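Local coordinates for possible sortase-like protein (Corynebacterium diphtheriae, PDB 5UUS), which is probably a class E sortase, a cysteine transpeptidase thought to cleave sorting signals and join proteins to the cell envelope, at residues A[161-164]-A[165-169]; A[172-175]-A[176-179]; A[47-50]-A[51-55]. All coordinates share one frame; numbering follows the deposited sequence. Where two conformers were deposited one is given.

Contact 1: A[161-164]-A[165-169]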
ATOM      1  N   PHE A 161      -7.091 -11.079   2.779  1.00 39.75           N
ATOM      2  CA  PHE A 161      -7.964 -11.868   3.656  1.00 41.93           C
ATOM      3  C   PHE A 161      -9.095 -11.001   4.170  1.00 39.19           C
ATOM      4  O   PHE A 161      -9.089  -9.774   3.983  1.00 38.43           O
ATOM      5  CB  PHE A 161      -7.181 -12.501   4.830  1.00 39.45           C
ATOM      6  CG  PHE A 161      -6.509 -11.505   5.755  1.00 43.00           C
ATOM      7  CD1 PHE A 161      -5.262 -10.964   5.440  1.00 38.63           C
ATOM      8  CD2 PHE A 161      -7.099 -11.144   6.959  1.00 39.65           C
ATOM      9  CE1 PHE A 161      -4.636 -10.047   6.293  1.00 36.50           C
ATOM     10  CE2 PHE A 161      -6.486 -10.218   7.814  1.00 38.34           C
ATOM     11  CZ  PHE A 161      -5.220  -9.686   7.489  1.00 35.69           C
ATOM     12  N   ILE A 162     -10.073 -11.660   4.788  1.00 39.51           N
ATOM     13  CA  ILE A 162     -11.241 -10.999   5.350  1.00 39.31           C
ATOM     14  C   ILE A 162     -11.145 -11.040   6.865  1.00 37.24           C
ATOM     15  O   ILE A 162     -10.691 -12.034   7.434  1.00 38.77           O
ATOM     16  CB  ILE A 162     -12.561 -11.681   4.897  1.00 36.13           C
ATOM     17  CG1 ILE A 162     -12.652 -11.680   3.376  1.00 43.61           C
ATOM     18  CG2 ILE A 162     -13.783 -10.974   5.527  1.00 37.03           C
ATOM     19  CD1 ILE A 162     -12.666 -10.288   2.747  1.00 40.88           C
ATOM     20  N   THR A 163     -11.536  -9.953   7.522  1.00 37.77           N
ATOM     21  CA  THR A 163     -11.409  -9.892   8.974  1.00 38.62           C
ATOM     22  C   THR A 163     -12.532  -9.038   9.563  1.00 38.21           C
ATOM     23  O   THR A 163     -13.419  -8.595   8.832  1.00 42.84           O
ATOM     24  CB  THR A 163     -10.017  -9.360   9.407  1.00 39.39           C
ATOM     25  OG1 THR A 163      -9.867  -9.539  10.828  1.00 36.45           O
ATOM     26  CG2 THR A 163      -9.831  -7.835   9.047  1.00 36.08           C
ATOM     27  N   THR A 164     -12.507  -8.842  10.879  1.00 36.31           N
ATOM     28  CA  THR A 164     -13.538  -8.080  11.583  1.00 39.42           C
ATOM     29  C   THR A 164     -13.033  -6.645  11.783  1.00 41.64           C
ATOM     30  O   THR A 164     -11.806  -6.423  11.759  1.00 41.12           O
ATOM     31  CB  THR A 164     -13.875  -8.714  12.956  1.00 41.20           C
ATOM     32  OG1 THR A 164     -12.675  -8.784  13.731  1.00 44.08           O
ATOM     33  CG2 THR A 164     -14.433 -10.133  12.789  1.00 43.17           C
ATOM     34  N   PRO A 165     -13.963  -5.677  11.988  1.00 42.97           N
ATOM     35  CA  PRO A 165     -13.592  -4.247  12.108  1.00 39.39           C
ATOM     36  C   PRO A 165     -12.591  -3.956  13.227  1.00 36.85           C
ATOM     37  O   PRO A 165     -11.809  -3.013  13.081  1.00 45.51           O
ATOM     38  CB  PRO A 165     -14.939  -3.552  12.392  1.00 38.07           C
ATOM     39  CG  PRO A 165     -15.959  -4.464  11.754  1.00 40.37           C
ATOM     40  CD  PRO A 165     -15.435  -5.852  12.019  1.00 45.68           C
ATOM     41  N   GLY A 166     -12.573  -4.757  14.289  1.00 39.59           N
ATOM     42  CA  GLY A 166     -11.661  -4.505  15.397  1.00 43.29           C
ATOM     43  C   GLY A 166     -10.241  -5.040  15.221  1.00 42.20           C
ATOM     44  O   GLY A 166      -9.437  -4.986  16.148  1.00 45.09           O
ATOM     45  N   ASP A 167      -9.918  -5.537  14.034  1.00 40.58           N
ATOM     46  CA  ASP A 167      -8.616  -6.164  13.799  1.00 41.49           C
ATOM     47  C   ASP A 167      -7.509  -5.099  13.595  1.00 39.65           C
ATOM     48  O   ASP A 167      -6.979  -4.965  12.498  1.00 38.13           O
ATOM     49  CB  ASP A 167      -8.691  -7.095  12.578  1.00 38.17           C
ATOM     50  CG  ASP A 167      -7.536  -8.068  12.521  1.00 41.05           C
ATOM     51  OD1 ASP A 167      -6.676  -8.040  13.437  1.00 43.18           O
ATOM     52  OD2 ASP A 167      -7.498  -8.888  11.573  1.00 41.95           O
ATOM     53  N   VAL A 168      -7.169  -4.357  14.649  1.00 41.23           N
ATOM     54  CA  VAL A 168      -6.301  -3.188  14.505  1.00 42.32           C
ATOM     55  C   VAL A 168      -4.852  -3.548  14.134  1.00 38.94           C
ATOM     56  O   VAL A 168      -4.145  -2.720  13.565  1.00 38.11           O
ATOM     57  CB  VAL A 168      -6.289  -2.333  15.795  1.00 48.05           C
ATOM     58  CG1 VAL A 168      -7.715  -1.932  16.177  1.00 54.32           C
ATOM     59  CG2 VAL A 168      -5.632  -3.080  16.934  1.00 49.93           C
ATOM     60  N   SER A 169      -4.428  -4.790  14.387  1.00 41.89           N
ATOM     61  CA  SER A 169      -3.037  -5.160  14.101  1.00 38.21           C
ATOM     62  C   SER A 169      -2.797  -5.330  12.605  1.00 36.83           C
ATOM     63  O   SER A 169      -1.658  -5.460  12.180  1.00 38.85           O
ATOM     64  CB  SER A 169      -2.626  -6.446  14.842  1.00 41.41           C
ATOM     65  OG  SER A 169      -3.388  -7.565  14.424  1.00 41.64           O
TER
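A type I beta turn from Thr164 to Asp167 carries the chain off the end of strand 160-163, and Thr163 and Asp167 grip each other across it. Thr163 OG1 donates to Asp167 OD2 at 2.6 Å, a short bond that reaches the carboxylate oxygen on its anti side and 31° out of the carboxylate plane. Two torsions bring the groups together: chi1 of Thr163 (-170°) swings OG1 away from its own backbone N, and chi1 of Asp167 (-163°) lays CG beside its carbonyl carbon. The methyl CG2 of Thr163 also rests against CB of Asp167, at 3.8 Å. In the sortase beta-barrel this strand pairs antiparallel with strand 204-216, and the turn leads from it into the long loop before strand 188-193. The backbone closes the turn where Asp167 N donates to Thr164 O (3.1 Å). Pro165 suits the second position of a type I turn because its ring restricts phi to the value needed there, whereas the backbone angles of Gly166 do not demand glycine. Phe161 turns its ring edge to the carboxylate, CE2 4.1 Å from Asp167 OD2, which lies near the ring plane; the same phenyl group packs on Ile206.

Contact 2: A[172-175]-A[176-179]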
ATOM      1  N   SER A 172      -0.524  -2.550  11.899  1.00 40.93           N
ATOM      2  CA  SER A 172       0.725  -2.488  12.680  1.00 42.99           C
ATOM      3  C   SER A 172       1.960  -2.560  11.801  1.00 40.77           C
ATOM      4  O   SER A 172       1.913  -3.155  10.718  1.00 34.49           O
ATOM      5  CB  SER A 172       0.781  -3.621  13.702  1.00 45.71           C
ATOM      6  OG  SER A 172      -0.129  -3.360  14.752  1.00 48.08           O
ATOM      7  N   ALA A 173       3.060  -1.966  12.276  1.00 42.10           N
ATOM      8  CA  ALA A 173       4.301  -1.847  11.490  1.00 38.73           C
ATOM      9  C   ALA A 173       4.701  -3.197  10.891  1.00 39.05           C
ATOM     10  O   ALA A 173       5.051  -3.301   9.730  1.00 41.55           O
ATOM     11  CB  ALA A 173       5.414  -1.297  12.363  1.00 37.45           C
ATOM     12  N   LEU A 174       4.608  -4.240  11.711  1.00 40.36           N
ATOM     13  CA  LEU A 174       4.709  -5.604  11.231  1.00 36.07           C
ATOM     14  C   LEU A 174       3.293  -6.183  11.297  1.00 39.52           C
ATOM     15  O   LEU A 174       2.778  -6.416  12.401  1.00 38.88           O
ATOM     16  CB  LEU A 174       5.689  -6.413  12.083  1.00 41.83           C
ATOM     17  CG  LEU A 174       5.826  -7.892  11.714  1.00 46.50           C
ATOM     18  CD1 LEU A 174       6.392  -8.012  10.304  1.00 46.99           C
ATOM     19  CD2 LEU A 174       6.711  -8.626  12.725  1.00 47.64           C
ATOM     20  N   PRO A 175       2.650  -6.389  10.128  1.00 40.42           N
ATOM     21  CA  PRO A 175       1.192  -6.654  10.139  1.00 41.44           C
ATOM     22  C   PRO A 175       0.789  -7.922  10.893  1.00 41.40           C
ATOM     23  O   PRO A 175       1.542  -8.901  10.920  1.00 38.88           O
ATOM     24  CB  PRO A 175       0.817  -6.768   8.653  1.00 43.61           C
ATOM     25  CG  PRO A 175       2.094  -6.730   7.875  1.00 45.89           C
ATOM     26  CD  PRO A 175       3.196  -6.215   8.772  1.00 40.82           C
ATOM     27  N   GLU A 176      -0.383  -7.859  11.527  1.00 39.47           N
ATOM     28  CA  GLU A 176      -0.952  -8.955  12.328  1.00 43.02           C
ATOM     29  C   GLU A 176      -0.012  -9.479  13.412  1.00 38.00           C
ATOM     30  O   GLU A 176       0.051 -10.687  13.675  1.00 39.59           O
ATOM     31  CB  GLU A 176      -1.391 -10.096  11.409  1.00 35.64           C
ATOM     32  CG  GLU A 176      -2.555  -9.664  10.500  1.00 41.60           C
ATOM     33  CD  GLU A 176      -2.080  -9.186   9.148  1.00 41.50           C
ATOM     34  OE1 GLU A 176      -1.219  -9.868   8.528  1.00 40.55           O
ATOM     35  OE2 GLU A 176      -2.558  -8.120   8.699  1.00 40.67           O
ATOM     36  N   THR A 177       0.737  -8.560  14.014  1.00 38.33           N
ATOM     37  CA  THR A 177       1.569  -8.838  15.185  1.00 39.30           C
ATOM     38  C   THR A 177       1.385  -7.736  16.199  1.00 43.79           C
ATOM     39  O   THR A 177       0.742  -6.736  15.917  1.00 44.33           O
ATOM     40  CB  THR A 177       3.090  -8.887  14.861  1.00 40.81           C
ATOM     41  OG1 THR A 177       3.585  -7.543  14.652  1.00 40.08           O
ATOM     42  CG2 THR A 177       3.340  -9.741  13.630  1.00 43.31           C
ATOM     43  N   ASP A 178       2.032  -7.889  17.349  1.00 46.15           N
ATOM     44  CA  ASP A 178       2.016  -6.865  18.392  1.00 49.35           C
ATOM     45  C   ASP A 178       3.203  -5.876  18.289  1.00 53.79           C
ATOM     46  O   ASP A 178       3.500  -5.151  19.249  1.00 55.24           O
ATOM     47  CB  ASP A 178       2.027  -7.536  19.775  1.00 57.17           C
ATOM     48  CG  ASP A 178       3.275  -8.419  20.005  1.00 67.76           C
ATOM     49  OD1 ASP A 178       4.021  -8.702  19.038  1.00 70.39           O
ATOM     50  OD2 ASP A 178       3.507  -8.849  21.161  1.00 69.71           O
ATOM     51  N   VAL A 179       3.889  -5.858  17.147  1.00 47.76           N
ATOM     52  CA  VAL A 179       5.001  -4.919  16.941  1.00 48.41           C
ATOM     53  C   VAL A 179       4.511  -3.645  16.286  1.00 57.31           C
ATOM     54  O   VAL A 179       4.216  -3.647  15.094  1.00 59.20           O
ATOM     55  CB  VAL A 179       6.106  -5.522  16.061  1.00 45.96           C
ATOM     56  CG1 VAL A 179       7.294  -4.580  15.998  1.00 53.13           C
ATOM     57  CG2 VAL A 179       6.562  -6.848  16.630  1.00 51.31           C
TER
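Leu174 and Thr177 face each other across a type II beta turn with Pro175 and Glu176 at its corners, in the loop between strands 160-163 and 188-193 of the sortase domain. Proline, with its restricted phi, favours the first corner; Glu176 takes the second with positive phi, a conformation that glycine more often adopts. Thr177 can be followed outward from its backbone. Its CB stands 3.5 Å from Leu174 O. From there OG1, placed by a chi1 of 75° between the backbone N and the carbonyl carbon, donates to that same Leu174 O at 2.6 Å, tilted 30° from the carbonyl plane. The backbone N of Thr177 adds only a weak bond to this oxygen, so the hydroxyl is the firmer clasp. CG2, the other branch, lies 3.4 Å from Pro175 O and 3.6 Å from Leu174 CG, the leucine and threonine side chains crossing at about a right angle. Threonine suits the place because its hydroxyl both donates and accepts while its methyl packs beside Leu174. Leu174 CB also packs against Val179 CB, 4.1 Å away. The carboxylate of Glu176 folds back over Pro175 CB through a bend at chi2, and its OE2 is hydrogen-bonded to His208. On its acceptor side, Thr177 OG1 completes an ST turn by receiving Val179 N at 3.0 Å, with an N-H...O angle of 164°.

Contact 3: A[47-50]-A[51-55]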
ATOM      1  N   PRO A  47      -1.787  -0.377 -12.133  1.00 45.32           N
ATOM      2  CA  PRO A  47      -1.725  -0.530 -13.595  1.00 49.86           C
ATOM      3  C   PRO A  47      -2.580  -1.706 -14.084  1.00 52.75           C
ATOM      4  O   PRO A  47      -3.154  -1.647 -15.164  1.00 59.23           O
ATOM      5  CB  PRO A  47      -0.233  -0.765 -13.860  1.00 49.79           C
ATOM      6  CG  PRO A  47       0.456  -0.105 -12.684  1.00 53.38           C
ATOM      7  CD  PRO A  47      -0.447  -0.368 -11.517  1.00 49.50           C
ATOM      8  N   GLN A  48      -2.710  -2.742 -13.265  1.00 50.75           N
ATOM      9  CA  GLN A  48      -3.541  -3.879 -13.628  1.00 51.51           C
ATOM     10  C   GLN A  48      -5.001  -3.451 -13.727  1.00 57.89           C
ATOM     11  O   GLN A  48      -5.785  -4.098 -14.400  1.00 58.73           O
ATOM     12  CB  GLN A  48      -3.381  -5.027 -12.623  1.00 50.92           C
ATOM     13  CG  GLN A  48      -3.869  -6.373 -13.162  1.00 64.57           C
ATOM     14  CD  GLN A  48      -3.176  -6.753 -14.459  1.00 67.69           C
ATOM     15  OE1 GLN A  48      -1.948  -6.803 -14.519  1.00 71.93           O
ATOM     16  NE2 GLN A  48      -3.958  -6.985 -15.513  1.00 71.10           N
ATOM     17  N   PHE A  49      -5.370  -2.349 -13.080  1.00 53.29           N
ATOM     18  CA  PHE A  49      -6.742  -1.850 -13.190  1.00 51.87           C
ATOM     19  C   PHE A  49      -6.868  -0.793 -14.292  1.00 56.01           C
ATOM     20  O   PHE A  49      -7.880  -0.112 -14.388  1.00 59.01           O
ATOM     21  CB  PHE A  49      -7.235  -1.250 -11.868  1.00 51.72           C
ATOM     22  CG  PHE A  49      -7.430  -2.250 -10.757  1.00 54.80           C
ATOM     23  CD1 PHE A  49      -7.355  -3.621 -10.996  1.00 59.45           C
ATOM     24  CD2 PHE A  49      -7.727  -1.809  -9.467  1.00 56.01           C
ATOM     25  CE1 PHE A  49      -7.551  -4.531  -9.975  1.00 54.57           C
ATOM     26  CE2 PHE A  49      -7.932  -2.718  -8.434  1.00 58.25           C
ATOM     27  CZ  PHE A  49      -7.839  -4.082  -8.690  1.00 56.15           C
ATOM     28  N   GLY A  50      -5.844  -0.643 -15.125  1.00 58.84           N
ATOM     29  CA  GLY A  50      -5.927   0.309 -16.221  1.00 60.97           C
ATOM     30  C   GLY A  50      -5.276   1.642 -15.893  1.00 68.05           C
ATOM     31  O   GLY A  50      -5.104   1.982 -14.728  1.00 64.13           O
ATOM     32  N   SER A  51      -4.922   2.404 -16.921  1.00 73.61           N
ATOM     33  CA  SER A  51      -4.205   3.665 -16.738  1.00 77.06           C
ATOM     34  C   SER A  51      -5.071   4.746 -16.097  1.00 74.03           C
ATOM     35  O   SER A  51      -4.572   5.642 -15.421  1.00 72.74           O
ATOM     36  CB  SER A  51      -3.673   4.168 -18.079  1.00 87.13           C
ATOM     37  OG  SER A  51      -2.792   3.226 -18.664  1.00 93.20           O
ATOM     38  N   ASP A  52      -6.375   4.663 -16.308  1.00 73.54           N
ATOM     39  CA  ASP A  52      -7.284   5.656 -15.761  0.55 75.74           C
ATOM     40  C   ASP A  52      -7.448   5.513 -14.241  1.00 72.81           C
ATOM     41  O   ASP A  52      -7.945   6.424 -13.569  1.00 69.11           O
ATOM     42  CB  ASP A  52      -8.642   5.561 -16.461  0.55 78.26           C
ATOM     43  CG  ASP A  52      -8.565   5.957 -17.927  0.55 80.80           C
ATOM     44  OD1 ASP A  52      -7.636   6.709 -18.291  0.55 80.05           O
ATOM     45  OD2 ASP A  52      -9.435   5.522 -18.711  0.55 84.63           O
ATOM     46  N   PHE A  53      -7.020   4.377 -13.691  1.00 65.11           N
ATOM     47  CA  PHE A  53      -7.156   4.161 -12.254  1.00 56.80           C
ATOM     48  C   PHE A  53      -6.072   4.917 -11.498  1.00 50.35           C
ATOM     49  O   PHE A  53      -4.909   4.531 -11.514  1.00 53.97           O
ATOM     50  CB  PHE A  53      -7.093   2.671 -11.899  1.00 57.40           C
ATOM     51  CG  PHE A  53      -7.438   2.376 -10.456  1.00 59.23           C
ATOM     52  CD1 PHE A  53      -8.716   1.954 -10.106  1.00 60.98           C
ATOM     53  CD2 PHE A  53      -6.488   2.527  -9.452  1.00 56.75           C
ATOM     54  CE1 PHE A  53      -9.038   1.686  -8.788  1.00 59.32           C
ATOM     55  CE2 PHE A  53      -6.803   2.266  -8.129  1.00 54.11           C
ATOM     56  CZ  PHE A  53      -8.085   1.848  -7.803  1.00 59.85           C
ATOM     57  N   GLN A  54      -6.463   6.001 -10.844  1.00 50.50           N
ATOM     58  CA  GLN A  54      -5.551   6.741  -9.980  1.00 54.47           C
ATOM     59  C   GLN A  54      -6.375   7.520  -8.978  1.00 51.63           C
ATOM     60  O   GLN A  54      -7.440   8.059  -9.294  1.00 53.08           O
ATOM     61  CB  GLN A  54      -4.639   7.675 -10.784  1.00 59.64           C
ATOM     62  CG  GLN A  54      -5.360   8.752 -11.533  1.00 70.14           C
ATOM     63  CD  GLN A  54      -4.410   9.601 -12.332  1.00 83.42           C
ATOM     64  OE1 GLN A  54      -3.910   9.176 -13.375  1.00 87.18           O
ATOM     65  NE2 GLN A  54      -4.129  10.803 -11.839  1.00 87.81           N
ATOM     66  N   PHE A  55      -5.901   7.534  -7.751  1.00 49.12           N
ATOM     67  CA  PHE A  55      -6.606   8.214  -6.691  1.00 45.25           C
ATOM     68  C   PHE A  55      -5.619   9.008  -5.864  1.00 47.10           C
ATOM     69  O   PHE A  55      -4.536   8.521  -5.581  1.00 39.51           O
ATOM     70  CB  PHE A  55      -7.318   7.210  -5.814  1.00 42.25           C
ATOM     71  CG  PHE A  55      -8.587   6.677  -6.427  1.00 47.16           C
ATOM     72  CD1 PHE A  55      -9.792   7.322  -6.203  1.00 48.46           C
ATOM     73  CD2 PHE A  55      -8.559   5.542  -7.230  1.00 42.95           C
ATOM     74  CE1 PHE A  55     -10.972   6.836  -6.766  1.00 49.16           C
ATOM     75  CE2 PHE A  55      -9.732   5.050  -7.808  1.00 45.34           C
ATOM     76  CZ  PHE A  55     -10.929   5.699  -7.572  1.00 49.83           C
TER
HETATM   77  O   HOH W   1      -3.364   2.845 -12.808  1.00 53.48           O
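The backbone reverses through a type I beta turn from Gly50 to Phe53, closed by Phe53 N donating to Gly50 O at 3.2 Å. A water bridges the turn, donating both to Gly50 O (2.7 Å) and to Phe53 O (2.6 Å). Glycine fits its place because the backbone there, with a positive phi of 97°, would jam a CB against the preceding carbonyl oxygen. Above this turn Phe49 and Phe53 run side by side and point the same way, forming a T-shaped pair: the edge of Phe49 meets one face of Phe53, with centroids 5.3 Å apart and planes at 77°. Phe49 CD2 does the touching, 3.8 Å from Phe53 CE1 and offset toward the rim of that ring. CG of Phe53, anti to the backbone N (chi1 -171°), carries the ring alongside Phe49, whose CB is 3.9 Å from this CG. The opposite face of Phe53 receives Phe55 CE2, so the central ring is held between two aromatic neighbours. The turn lies in the connection from strand 40-45 to strand 54-59, antiparallel partners in the sortase sheet; Phe55 bonds through its backbone to Met44, while Phe49 packs on Leu104 and Phe53 on Ile46.

Contact 1 leaves the end of strand 160-163 and contact 2 follows in the loop before strand 188-193, with centres about 12 Å apart, and they touch directly. Ser169 O and Glu176 N lie 2.8 Å apart, a probable hydrogen bond, and Phe161 CZ packs 3.3 Å from Glu176 OE2. Contact 3 stands well apart from both, its centre about 26 Å from that of contact 1 and 29 Å from that of contact 2, with contacts 2 and 3 on opposite sides of the chain's centre. Contacts 1 and 3 are nevertheless joined through one mixed sheet. Contacts 1 and 2 lie away from the predicted catalytic residues, whereas in contact 3 the Phe53 side chain is about 11 Å from that of His90, the predicted proton donor/acceptor.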